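Local structure of uncharacterized esterase YxiM (Bacillus subtilis, 2O14) at residues F20-M25 and M52-A57; S35-R40 and Q47-M52; D170-N175 and T276-A281; N241-K246 and N294-A299. The protein is of unknown function but belongs to the GDSL family and is probably an esterase, with a galactose-binding-like domain that holds a manganese ion. One frame throughout, in Å; residues are numbered along the deposited sequence.

Contact 1: residues F20-M25 and M52-A57. With MN (manganese (II) ion), chain B.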
loop_
_atom_site.group_PDB
_atom_site.type_symbol
_atom_site.label_atom_id
_atom_site.label_comp_id
_atom_site.label_asym_id
_atom_site.label_seq_id
_atom_site.Cartn_x
_atom_site.Cartn_y
_atom_site.Cartn_z
ATOM N N PHE A 20 -1.301 -23.286 4.476
ATOM C CA PHE A 20 -0.360 -23.301 5.592
ATOM C C PHE A 20 -0.975 -23.685 6.931
ATOM O O PHE A 20 -2.070 -23.248 7.275
ATOM C CB PHE A 20 0.301 -21.930 5.700
ATOM C CG PHE A 20 1.141 -21.573 4.503
ATOM C CD1 PHE A 20 2.462 -22.019 4.403
ATOM C CD2 PHE A 20 0.606 -20.814 3.463
ATOM C CE1 PHE A 20 3.238 -21.713 3.281
ATOM C CE2 PHE A 20 1.374 -20.500 2.334
ATOM C CZ PHE A 20 2.693 -20.952 2.245
ATOM N N GLY A 21 -0.247 -24.498 7.691
ATOM C CA GLY A 21 -0.729 -24.935 8.990
ATOM C C GLY A 21 -0.725 -26.448 9.098
ATOM O O GLY A 21 -0.536 -27.139 8.100
ATOM N N SER A 22 -0.949 -26.966 10.303
ATOM C CA SER A 22 -0.957 -28.413 10.506
ATOM C C SER A 22 -2.294 -28.988 10.977
ATOM O O SER A 22 -2.421 -30.196 11.132
ATOM C CB SER A 22 0.135 -28.800 11.510
ATOM O OG SER A 22 -0.071 -28.152 12.756
ATOM N N GLY A 23 -3.289 -28.136 11.200
ATOM C CA GLY A 23 -4.566 -28.631 11.682
ATOM C C GLY A 23 -5.400 -29.390 10.666
ATOM O O GLY A 23 -5.825 -30.521 10.913
ATOM N N SER A 24 -5.643 -28.757 9.524
ATOM C CA SER A 24 -6.437 -29.352 8.457
ATOM C C SER A 24 -5.831 -29.011 7.089
ATOM O O SER A 24 -5.224 -27.952 6.913
ATOM C CB SER A 24 -7.882 -28.827 8.548
ATOM O OG SER A 24 -8.757 -29.482 7.642
HETATM N N MSE A 25 -5.981 -29.927 6.138
HETATM C CA MSE A 25 -5.481 -29.738 4.779
HETATM C C MSE A 25 -6.691 -29.788 3.848
HETATM O O MSE A 25 -7.373 -30.808 3.752
HETATM C CB MSE A 25 -4.472 -30.834 4.413
HETATM C CG MSE A 25 -3.090 -30.683 5.072
HETATM SE SE MSE A 25 -2.988 -31.025 7.007
HETATM C CE MSE A 25 -2.166 -32.785 6.977
HETATM N N MSE A 52 9.863 -20.831 12.254
HETATM C CA MSE A 52 8.477 -20.925 11.805
HETATM C C MSE A 52 7.730 -21.759 12.837
HETATM O O MSE A 52 8.313 -22.648 13.464
HETATM C CB MSE A 52 8.391 -21.619 10.444
HETATM C CG MSE A 52 9.131 -20.929 9.312
HETATM SE SE MSE A 52 8.498 -19.148 8.858
HETATM C CE MSE A 52 6.606 -19.531 8.761
ATOM N N ARG A 53 6.443 -21.483 13.013
ATOM C CA ARG A 53 5.639 -22.222 13.979
ATOM C C ARG A 53 4.208 -22.421 13.480
ATOM O O ARG A 53 3.629 -21.520 12.884
ATOM C CB ARG A 53 5.623 -21.465 15.307
ATOM C CG ARG A 53 4.705 -22.047 16.370
ATOM C CD ARG A 53 4.807 -21.232 17.649
ATOM N NE ARG A 53 6.170 -21.243 18.175
ATOM C CZ ARG A 53 6.654 -20.347 19.030
ATOM N NH1 ARG A 53 7.908 -20.444 19.456
ATOM N NH2 ARG A 53 5.889 -19.346 19.450
ATOM N N ASP A 54 3.646 -23.603 13.709
ATOM C CA ASP A 54 2.273 -23.882 13.292
ATOM C C ASP A 54 1.327 -23.286 14.325
ATOM O O ASP A 54 1.521 -23.476 15.520
ATOM C CB ASP A 54 2.016 -25.388 13.211
ATOM C CG ASP A 54 2.780 -26.051 12.093
ATOM O OD1 ASP A 54 2.796 -25.483 10.982
ATOM O OD2 ASP A 54 3.344 -27.145 12.321
ATOM N N VAL A 55 0.308 -22.564 13.873
ATOM C CA VAL A 55 -0.640 -21.976 14.811
ATOM C C VAL A 55 -2.059 -22.057 14.278
ATOM O O VAL A 55 -2.288 -22.123 13.066
ATOM C CB VAL A 55 -0.314 -20.483 15.111
ATOM C CG1 VAL A 55 1.069 -20.363 15.755
ATOM C CG2 VAL A 55 -0.382 -19.664 13.834
ATOM N N ALA A 56 -3.013 -22.055 15.197
ATOM C CA ALA A 56 -4.415 -22.108 14.833
ATOM C C ALA A 56 -4.834 -20.737 14.316
ATOM O O ALA A 56 -4.177 -19.734 14.592
ATOM C CB ALA A 56 -5.252 -22.490 16.055
ATOM N N ALA A 57 -5.914 -20.708 13.540
ATOM C CA ALA A 57 -6.459 -19.462 13.006
ATOM C C ALA A 57 -7.975 -19.511 13.201
ATOM O O ALA A 57 -8.567 -20.593 13.272
ATOM C CB ALA A 57 -6.106 -19.305 11.536
HETATM MN MN MN B . -4.904 -25.896 6.635
HETATM O O HOH W 1 -1.306 -25.217 12.174
HETATM O O HOH W 2 -2.695 -26.532 6.179
HETATM O O HOH W 3 -7.040 -25.647 6.836
#
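Gly21 brings its CA within 4.1 Å of OD1 of Asp54, where the chain leaves strand 15-20 and passes strand 52-56. At phi 126° and psi 170° the position next to the carbonyl O of Phe20 is one that glycine, lacking a CB, fills without strain. Ser22 follows and points at the strand. Its OG, held between the backbone N and the carbonyl carbon (chi1 59°), rests 3.5 Å from CB of Asp54, while its CB lies 3.7 Å from OD2 of the same residue. The aspartate therefore meets the serine with its flank, and its OD1 takes a hydrogen bond from the backbone N of Ala34. Ser22 N gives its hydrogen to a water at 2.6 Å, which makes a weak bond of 3.4 Å to Val55 O. Further on, Ser24 turns its carbonyl O to manganese at 2.1 Å, an oxygen ligand fit for a hard cation, alongside Asp19, Asp65 and two waters. The contact thus joins the metal loop to the mixed sheet of the galactose-binding-like domain, in which strand 52-56 runs antiparallel to strand 65-69, and Gly21 is backbone-bonded to Val32 of strand 30-32.

Contact 2: residues S35-R40 and Q47-M52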
loop_
_atom_site.group_PDB
_atom_site.type_symbol
_atom_site.label_atom_id
_atom_site.label_comp_id
_atom_site.label_asym_id
_atom_site.label_seq_id
_atom_site.Cartn_x
_atom_site.Cartn_y
_atom_site.Cartn_z
ATOM N N SER A 35 7.406 -27.095 9.706
ATOM C CA SER A 35 8.625 -27.902 9.659
ATOM C C SER A 35 8.975 -28.369 8.248
ATOM O O SER A 35 9.954 -29.079 8.057
ATOM C CB SER A 35 8.506 -29.123 10.584
ATOM O OG SER A 35 7.562 -30.057 10.089
ATOM N N ASP A 36 8.173 -27.990 7.258
ATOM C CA ASP A 36 8.473 -28.389 5.889
ATOM C C ASP A 36 9.602 -27.509 5.361
ATOM O O ASP A 36 9.370 -26.402 4.870
ATOM C CB ASP A 36 7.245 -28.249 4.978
ATOM C CG ASP A 36 6.190 -29.321 5.239
ATOM O OD1 ASP A 36 6.554 -30.458 5.609
ATOM O OD2 ASP A 36 4.993 -29.033 5.052
ATOM N N ARG A 37 10.829 -28.002 5.489
ATOM C CA ARG A 37 12.004 -27.279 5.023
ATOM C C ARG A 37 11.989 -27.230 3.499
ATOM O O ARG A 37 11.519 -28.170 2.846
ATOM C CB ARG A 37 13.272 -27.992 5.504
ATOM C CG ARG A 37 14.585 -27.376 5.027
ATOM C CD ARG A 37 15.756 -28.251 5.431
ATOM N NE ARG A 37 15.821 -28.414 6.880
ATOM C CZ ARG A 37 16.204 -27.461 7.724
ATOM N NH1 ARG A 37 16.564 -26.267 7.264
ATOM N NH2 ARG A 37 16.220 -27.700 9.030
ATOM N N TYR A 38 12.491 -26.134 2.934
ATOM C CA TYR A 38 12.548 -26.000 1.481
ATOM C C TYR A 38 13.242 -27.225 0.893
ATOM O O TYR A 38 14.376 -27.539 1.268
ATOM C CB TYR A 38 13.349 -24.767 1.075
ATOM C CG TYR A 38 13.681 -24.762 -0.391
ATOM C CD1 TYR A 38 12.696 -24.502 -1.344
ATOM C CD2 TYR A 38 14.966 -25.073 -0.837
ATOM C CE1 TYR A 38 12.977 -24.557 -2.706
ATOM C CE2 TYR A 38 15.261 -25.132 -2.201
ATOM C CZ TYR A 38 14.266 -24.872 -3.128
ATOM O OH TYR A 38 14.541 -24.922 -4.475
ATOM N N ASP A 39 12.565 -27.895 -0.033
ATOM C CA ASP A 39 13.102 -29.086 -0.685
ATOM C C ASP A 39 13.031 -28.842 -2.189
ATOM O O ASP A 39 11.943 -28.779 -2.760
ATOM C CB ASP A 39 12.257 -30.310 -0.322
ATOM C CG ASP A 39 12.848 -31.603 -0.847
ATOM O OD1 ASP A 39 13.348 -31.608 -1.993
ATOM O OD2 ASP A 39 12.803 -32.621 -0.121
ATOM N N ARG A 40 14.185 -28.711 -2.834
ATOM C CA ARG A 40 14.209 -28.451 -4.266
ATOM C C ARG A 40 13.542 -29.537 -5.112
ATOM O O ARG A 40 13.008 -29.247 -6.182
ATOM C CB ARG A 40 15.644 -28.222 -4.737
ATOM C CG ARG A 40 15.742 -27.804 -6.187
ATOM C CD ARG A 40 17.089 -27.172 -6.491
ATOM N NE ARG A 40 17.262 -25.898 -5.797
ATOM C CZ ARG A 40 18.370 -25.165 -5.844
ATOM N NH1 ARG A 40 19.412 -25.578 -6.558
ATOM N NH2 ARG A 40 18.441 -24.022 -5.171
ATOM N N GLN A 47 12.844 -21.777 4.245
ATOM C CA GLN A 47 14.296 -21.668 4.221
ATOM C C GLN A 47 14.912 -21.902 5.592
ATOM O O GLN A 47 15.958 -22.537 5.703
ATOM C CB GLN A 47 14.699 -20.286 3.694
ATOM C CG GLN A 47 16.196 -20.118 3.475
ATOM C CD GLN A 47 16.771 -21.194 2.563
ATOM O OE1 GLN A 47 16.297 -21.391 1.443
ATOM N NE2 GLN A 47 17.796 -21.896 3.040
ATOM N N THR A 48 14.266 -21.367 6.625
ATOM C CA THR A 48 14.726 -21.516 8.000
ATOM C C THR A 48 13.539 -21.937 8.869
ATOM O O THR A 48 12.946 -21.119 9.573
ATOM C CB THR A 48 15.335 -20.189 8.544
ATOM O OG1 THR A 48 14.338 -19.156 8.550
ATOM C CG2 THR A 48 16.509 -19.748 7.661
ATOM N N PRO A 49 13.179 -23.233 8.824
ATOM C CA PRO A 49 12.059 -23.794 9.597
ATOM C C PRO A 49 12.148 -23.541 11.107
ATOM O O PRO A 49 11.129 -23.493 11.787
ATOM C CB PRO A 49 12.124 -25.289 9.282
ATOM C CG PRO A 49 12.820 -25.362 7.965
ATOM C CD PRO A 49 13.865 -24.286 8.051
ATOM N N GLU A 50 13.361 -23.386 11.633
ATOM C CA GLU A 50 13.536 -23.157 13.073
ATOM C C GLU A 50 12.817 -21.902 13.559
ATOM O O GLU A 50 12.502 -21.784 14.741
ATOM C CB GLU A 50 15.024 -23.045 13.436
ATOM C CG GLU A 50 15.729 -21.849 12.804
ATOM C CD GLU A 50 16.432 -22.196 11.500
ATOM O OE1 GLU A 50 15.925 -23.060 10.748
ATOM O OE2 GLU A 50 17.492 -21.591 11.223
ATOM N N ASN A 51 12.554 -20.964 12.655
ATOM C CA ASN A 51 11.877 -19.728 13.033
ATOM C C ASN A 51 10.431 -19.668 12.556
ATOM O O ASN A 51 9.843 -18.589 12.460
ATOM C CB ASN A 51 12.659 -18.519 12.502
ATOM C CG ASN A 51 13.921 -18.244 13.308
ATOM O OD1 ASN A 51 14.899 -17.699 12.792
ATOM N ND2 ASN A 51 13.899 -18.611 14.578
HETATM N N MSE A 52 9.863 -20.831 12.254
HETATM C CA MSE A 52 8.477 -20.925 11.805
HETATM C C MSE A 52 7.730 -21.759 12.837
HETATM O O MSE A 52 8.313 -22.648 13.464
HETATM C CB MSE A 52 8.391 -21.619 10.444
HETATM C CG MSE A 52 9.131 -20.929 9.312
HETATM SE SE MSE A 52 8.498 -19.148 8.858
HETATM C CE MSE A 52 6.606 -19.531 8.761
HETATM O O HOH W 4 16.210 -25.793 11.303
HETATM O O HOH W 5 16.867 -25.081 4.866
HETATM O O HOH W 6 17.875 -23.937 7.887
#
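The guanidinium of Arg37 lies with one face against Pro49, whose CD comes 3.4 Å from NH1 and whose CG lies 3.9 Å above the plane, displaced toward its rim. At its edge, in plane, two waters each accept from NH1 and donate to Gln47 O. In the galactose-binding-like domain these loops flank strand 44-46, the first running into it and the second leaving it through a 3-10 turn at Pro49-Glu50. The two side chains cross at about a right angle: CG of Arg37 is anti to its backbone N (chi1 177°), a bend at chi3 folds the head back, and CB lies 3.6 Å from Pro49 CG. Proline suits the place, since its compact apolar ring can cover a charged plane without competing for its N-H groups. NH1 and NH2 both donate to water; a third water accepts from Arg37 NH2 at 3.0 Å and donates to Glu50 OE1 at 2.8 Å, linking opposite charges at the surface. Tyr38 directs CB toward Gln47 but its ring leads away, with Arg40 N over one face. Its phenol also bonds Asp83, and Arg40 NE, with Tyr38 OH in the guanidinium plane, donates to that oxygen at 3.2 Å and 166°.

Contact 3: residues D170-N175 and T276-A281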
loop_
_atom_site.group_PDB
_atom_site.type_symbol
_atom_site.label_atom_id
_atom_site.label_comp_id
_atom_site.label_asym_id
_atom_site.label_seq_id
_atom_site.Cartn_x
_atom_site.Cartn_y
_atom_site.Cartn_z
ATOM N N ASP A 170 -0.209 8.730 3.827
ATOM C CA ASP A 170 -0.449 8.452 5.240
ATOM C C ASP A 170 -1.823 7.820 5.486
ATOM O O ASP A 170 -2.358 7.115 4.627
ATOM C CB ASP A 170 -0.330 9.742 6.060
ATOM C CG ASP A 170 -1.206 10.864 5.517
ATOM O OD1 ASP A 170 -2.325 10.570 5.049
ATOM O OD2 ASP A 170 -0.781 12.040 5.573
ATOM N N SER A 171 -2.389 8.088 6.663
ATOM C CA SER A 171 -3.693 7.560 7.061
ATOM C C SER A 171 -4.864 7.977 6.162
ATOM O O SER A 171 -5.871 7.263 6.078
ATOM C CB SER A 171 -4.010 7.986 8.498
ATOM O OG SER A 171 -3.045 7.492 9.410
ATOM N N THR A 172 -4.754 9.129 5.507
ATOM C CA THR A 172 -5.838 9.583 4.639
ATOM C C THR A 172 -5.691 9.022 3.224
ATOM O O THR A 172 -6.558 9.242 2.375
ATOM C CB THR A 172 -5.899 11.130 4.557
ATOM O OG1 THR A 172 -4.731 11.632 3.893
ATOM C CG2 THR A 172 -5.970 11.734 5.951
ATOM N N VAL A 173 -4.607 8.283 2.989
ATOM C CA VAL A 173 -4.315 7.701 1.675
ATOM C C VAL A 173 -4.250 6.170 1.646
ATOM O O VAL A 173 -4.659 5.539 0.668
ATOM C CB VAL A 173 -2.953 8.224 1.140
ATOM C CG1 VAL A 173 -2.667 7.641 -0.234
ATOM C CG2 VAL A 173 -2.959 9.746 1.092
ATOM N N CYS A 174 -3.742 5.582 2.725
ATOM C CA CYS A 174 -3.554 4.132 2.826
ATOM C C CYS A 174 -4.784 3.243 2.727
ATOM O O CYS A 174 -5.925 3.714 2.696
ATOM C CB CYS A 174 -2.819 3.796 4.127
ATOM S SG CYS A 174 -3.820 4.006 5.611
ATOM N N ASN A 175 -4.526 1.939 2.673
ATOM C CA ASN A 175 -5.578 0.938 2.592
ATOM C C ASN A 175 -6.043 0.501 3.975
ATOM O O ASN A 175 -5.242 0.378 4.904
ATOM C CB ASN A 175 -5.089 -0.314 1.858
ATOM C CG ASN A 175 -4.876 -0.090 0.381
ATOM O OD1 ASN A 175 -5.605 0.672 -0.253
ATOM N ND2 ASN A 175 -3.888 -0.783 -0.189
ATOM N N THR A 276 -1.449 17.807 -2.819
ATOM C CA THR A 276 -1.524 18.590 -1.592
ATOM C C THR A 276 -2.629 17.937 -0.769
ATOM O O THR A 276 -3.767 17.828 -1.221
ATOM C CB THR A 276 -1.884 20.066 -1.881
ATOM O OG1 THR A 276 -3.098 20.124 -2.643
ATOM C CG2 THR A 276 -0.758 20.741 -2.665
ATOM N N PRO A 277 -2.304 17.464 0.444
ATOM C CA PRO A 277 -3.345 16.823 1.251
ATOM C C PRO A 277 -4.510 17.733 1.638
ATOM O O PRO A 277 -4.318 18.907 1.968
ATOM C CB PRO A 277 -2.573 16.285 2.461
ATOM C CG PRO A 277 -1.380 17.186 2.555
ATOM C CD PRO A 277 -0.992 17.410 1.116
ATOM N N GLN A 278 -5.721 17.190 1.573
ATOM C CA GLN A 278 -6.906 17.958 1.937
ATOM C C GLN A 278 -6.838 18.323 3.414
ATOM O O GLN A 278 -6.047 17.741 4.165
ATOM C CB GLN A 278 -8.176 17.165 1.644
ATOM C CG GLN A 278 -7.970 15.688 1.408
ATOM C CD GLN A 278 -7.438 14.968 2.618
ATOM O OE1 GLN A 278 -7.975 15.105 3.716
ATOM N NE2 GLN A 278 -6.387 14.185 2.428
ATOM N N GLY A 279 -7.659 19.288 3.825
ATOM C CA GLY A 279 -7.654 19.723 5.211
ATOM C C GLY A 279 -8.612 18.981 6.121
ATOM O O GLY A 279 -9.004 17.846 5.840
ATOM N N ARG A 280 -8.984 19.622 7.223
ATOM C CA ARG A 280 -9.907 19.026 8.182
ATOM C C ARG A 280 -11.357 19.310 7.793
ATOM O O ARG A 280 -11.650 20.308 7.130
ATOM C CB ARG A 280 -9.633 19.564 9.588
ATOM C CG ARG A 280 -8.318 19.090 10.201
ATOM C CD ARG A 280 -8.080 19.757 11.550
ATOM N NE ARG A 280 -6.838 19.321 12.187
ATOM C CZ ARG A 280 -6.641 18.110 12.702
ATOM N NH1 ARG A 280 -7.606 17.201 12.659
ATOM N NH2 ARG A 280 -5.478 17.810 13.267
ATOM N N ALA A 281 -12.260 18.429 8.216
ATOM C CA ALA A 281 -13.680 18.567 7.910
ATOM C C ALA A 281 -14.297 19.855 8.452
ATOM O O ALA A 281 -15.343 20.293 7.980
ATOM C CB ALA A 281 -14.441 17.366 8.462
#
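Thr172 and Gln278 approach from opposite directions, the short branched side chain directed toward segment 276-281 and the longer one bending to meet it. The glutamine leaves its backbone at a slant and folds at chi2 (64°), which brings its amide end to the threonine hydroxyl, about 3.4 Å from Thr172 OG1 (NE2 in the model); the amide is probably turned over. The other side of the encounter is firmer. Thr172 OG1 donates to OD1 of Asp170 at 2.9 Å, on the syn lone pair, while Thr172 N reaches the same oxygen at 2.9 Å from the anti side, 26° out of the carboxylate plane. The second bond closes an Asx turn around Ser171, the nucleophile by similarity, in the Gly-Asp-Ser signature of a GDSL hydrolase, just past the end of strand 164-169. Aspartate suits this position because one carboxylate oxygen can receive two donors. Separately, the backbone O of Asp170 accepts from Val173 N at 3.0 Å and Cys174 N at 2.8 Å. The threonine hydroxyl, set between backbone N and carbonyl carbon (chi1 67°), can donate back to the aspartate two residues earlier. Gln237 of strand 233-237 packs on Thr172, Val173, Pro277 and Gln278, and the Thr172 side chain comes within about 4 Å of that of His342, catalytic by similarity.

Contact 4: residues N241-K246 and N294-A299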
loop_
_atom_site.group_PDB
_atom_site.type_symbol
_atom_site.label_atom_id
_atom_site.label_comp_id
_atom_site.label_asym_id
_atom_site.label_seq_id
_atom_site.Cartn_x
_atom_site.Cartn_y
_atom_site.Cartn_z
ATOM N N ASN A 241 1.176 14.443 8.760
ATOM C CA ASN A 241 1.916 14.045 9.956
ATOM C C ASN A 241 3.252 14.770 10.061
ATOM O O ASN A 241 3.803 14.937 11.153
ATOM C CB ASN A 241 2.137 12.529 9.933
ATOM C CG ASN A 241 0.827 11.757 9.941
ATOM O OD1 ASN A 241 0.212 11.563 10.991
ATOM N ND2 ASN A 241 0.384 11.333 8.764
ATOM N N ASP A 242 3.764 15.207 8.919
ATOM C CA ASP A 242 5.034 15.907 8.874
ATOM C C ASP A 242 5.045 17.196 9.696
ATOM O O ASP A 242 6.103 17.628 10.161
ATOM C CB ASP A 242 5.395 16.213 7.421
ATOM C CG ASP A 242 5.428 14.963 6.560
ATOM O OD1 ASP A 242 4.354 14.378 6.310
ATOM O OD2 ASP A 242 6.531 14.556 6.146
ATOM N N THR A 243 3.875 17.803 9.883
ATOM C CA THR A 243 3.785 19.048 10.638
ATOM C C THR A 243 3.766 18.836 12.150
ATOM O O THR A 243 3.900 19.794 12.917
ATOM C CB THR A 243 2.535 19.871 10.237
ATOM O OG1 THR A 243 1.351 19.102 10.480
ATOM C CG2 THR A 243 2.602 20.255 8.762
ATOM N N ASN A 244 3.595 17.589 12.577
ATOM C CA ASN A 244 3.586 17.266 14.001
ATOM C C ASN A 244 5.010 17.474 14.529
ATOM O O ASN A 244 5.965 16.899 14.005
ATOM C CB ASN A 244 3.169 15.809 14.207
ATOM C CG ASN A 244 2.889 15.476 15.665
ATOM O OD1 ASN A 244 3.559 15.969 16.578
ATOM N ND2 ASN A 244 1.902 14.616 15.887
ATOM N N PRO A 245 5.167 18.299 15.576
ATOM C CA PRO A 245 6.467 18.602 16.190
ATOM C C PRO A 245 7.276 17.401 16.685
ATOM O O PRO A 245 8.505 17.428 16.645
ATOM C CB PRO A 245 6.099 19.537 17.348
ATOM C CG PRO A 245 4.832 20.184 16.884
ATOM C CD PRO A 245 4.086 19.035 16.253
ATOM N N LYS A 246 6.601 16.356 17.156
ATOM C CA LYS A 246 7.318 15.194 17.682
ATOM C C LYS A 246 8.313 14.558 16.709
ATOM O O LYS A 246 9.309 13.978 17.137
ATOM C CB LYS A 246 6.335 14.129 18.181
ATOM C CG LYS A 246 5.547 13.421 17.095
ATOM C CD LYS A 246 4.735 12.291 17.705
ATOM C CE LYS A 246 3.971 11.501 16.655
ATOM N NZ LYS A 246 3.232 10.363 17.276
ATOM N N ASN A 294 -3.114 26.647 3.950
ATOM C CA ASN A 294 -1.816 26.711 4.624
ATOM C C ASN A 294 -1.478 25.480 5.456
ATOM O O ASN A 294 -0.500 25.483 6.199
ATOM C CB ASN A 294 -1.748 27.948 5.518
ATOM C CG ASN A 294 -2.009 29.230 4.752
ATOM O OD1 ASN A 294 -1.270 29.581 3.830
ATOM N ND2 ASN A 294 -3.073 29.934 5.129
ATOM N N ARG A 295 -2.280 24.430 5.332
ATOM C CA ARG A 295 -2.042 23.212 6.098
ATOM C C ARG A 295 -1.092 22.219 5.438
ATOM O O ARG A 295 -0.860 22.259 4.228
ATOM C CB ARG A 295 -3.360 22.479 6.368
ATOM C CG ARG A 295 -4.261 23.087 7.424
ATOM C CD ARG A 295 -5.392 22.116 7.713
ATOM N NE ARG A 295 -6.321 22.585 8.735
ATOM C CZ ARG A 295 -6.053 22.648 10.035
ATOM N NH1 ARG A 295 -4.867 22.274 10.500
ATOM N NH2 ARG A 295 -6.989 23.078 10.876
ATOM N N TRP A 296 -0.544 21.334 6.265
ATOM C CA TRP A 296 0.329 20.259 5.819
ATOM C C TRP A 296 1.477 20.631 4.871
ATOM O O TRP A 296 1.713 19.924 3.891
ATOM C CB TRP A 296 -0.539 19.195 5.148
ATOM C CG TRP A 296 -1.930 19.055 5.740
ATOM C CD1 TRP A 296 -3.097 18.900 5.048
ATOM C CD2 TRP A 296 -2.280 18.978 7.133
ATOM N NE1 TRP A 296 -4.150 18.723 5.918
ATOM C CE2 TRP A 296 -3.678 18.767 7.202
ATOM C CE3 TRP A 296 -1.549 19.063 8.327
ATOM C CZ2 TRP A 296 -4.359 18.639 8.420
ATOM C CZ3 TRP A 296 -2.227 18.933 9.541
ATOM C CH2 TRP A 296 -3.619 18.723 9.576
ATOM N N TYR A 297 2.192 21.719 5.159
ATOM C CA TYR A 297 3.310 22.162 4.314
ATOM C C TYR A 297 2.960 22.311 2.829
ATOM O O TYR A 297 3.823 22.140 1.965
ATOM C CB TYR A 297 4.505 21.203 4.419
ATOM C CG TYR A 297 5.170 21.127 5.777
ATOM C CD1 TYR A 297 5.183 22.222 6.642
ATOM C CD2 TYR A 297 5.829 19.965 6.180
ATOM C CE1 TYR A 297 5.836 22.157 7.873
ATOM C CE2 TYR A 297 6.487 19.892 7.404
ATOM C CZ TYR A 297 6.486 20.989 8.247
ATOM O OH TYR A 297 7.134 20.909 9.462
ATOM N N ARG A 298 1.704 22.633 2.533
ATOM C CA ARG A 298 1.259 22.801 1.148
ATOM C C ARG A 298 2.187 23.683 0.324
ATOM O O ARG A 298 2.449 23.400 -0.845
ATOM C CB ARG A 298 -0.158 23.383 1.111
ATOM C CG ARG A 298 -0.650 23.743 -0.288
ATOM C CD ARG A 298 -2.165 23.870 -0.336
ATOM N NE ARG A 298 -2.634 24.307 -1.651
ATOM C CZ ARG A 298 -2.586 25.562 -2.083
ATOM N NH1 ARG A 298 -2.096 26.516 -1.306
ATOM N NH2 ARG A 298 -3.016 25.861 -3.299
ATOM N N ALA A 299 2.681 24.754 0.933
ATOM C CA ALA A 299 3.568 25.685 0.243
ATOM C C ALA A 299 4.774 24.986 -0.394
ATOM O O ALA A 299 5.130 25.267 -1.543
ATOM C CB ALA A 299 4.037 26.766 1.219
#
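Thr243 and Trp296, the nearest CA pair of the two segments at 6.1 Å, belong to two tight bends. Residues 241-243 form a 3-10 turn, with Asn244 N bonded to Asn241 O. Across the contact, Arg295 to Arg298 make a type I' turn whose middle residues, Trp296 and Tyr297, both have positive phi; Arg298 N closes it on Arg295 O at 3.1 Å, and Tyr297 is the N-cap of helix 298-307. The turn gives each branch of Thr243 a ring of its own: OG1 sits between backbone N and carbonyl carbon (chi1 60°) and CG2 beside the N. The methyl CG2 lies over the centre of the Tyr297 ring, 3.8 Å from the centroid and 7° off the normal, a CH-pi contact. The hydroxyl OG1 meets the Trp296 ring at its edge, in plane, 3.6 Å from CE3, while bonding Ile240 O. Asp242 adds its CB, 3.8 Å from Tyr297 CE2, and sends its carboxylate to Ala212 N. Threonine suits the place between the two rings, having one branch for a face and one for an edge. The polar ends of the main side chains find partners elsewhere, Tyr297 OH on Glu249 O and Trp296 NE1 on Gln278 O, which implies that the contact itself coheres by dispersion and the weak CH-pi attraction.

Contacts 1 and 2 share Met52 and belong to the galactose-binding-like domain, contact 2 nested within the chain loop that contact 1 closes; contacts 3 and 4 lie across the molecule in the hydrolase domain, their segments alternating along the chain. Contact 2 is a surface meeting carried by waters and a covered charge, contact 1 is partly buried beside a metal loop, and contact 3 is buried polar packing at the probable active site. Contact 4, partly buried, relies on aromatic rings. Arg295 NH2 of contact 4 packs on Arg280 CD of contact 3, and Asn241 ND2 on Asp170 CB, so these two are coupled. Centres of contacts 1 and 3 are about 38 Å apart.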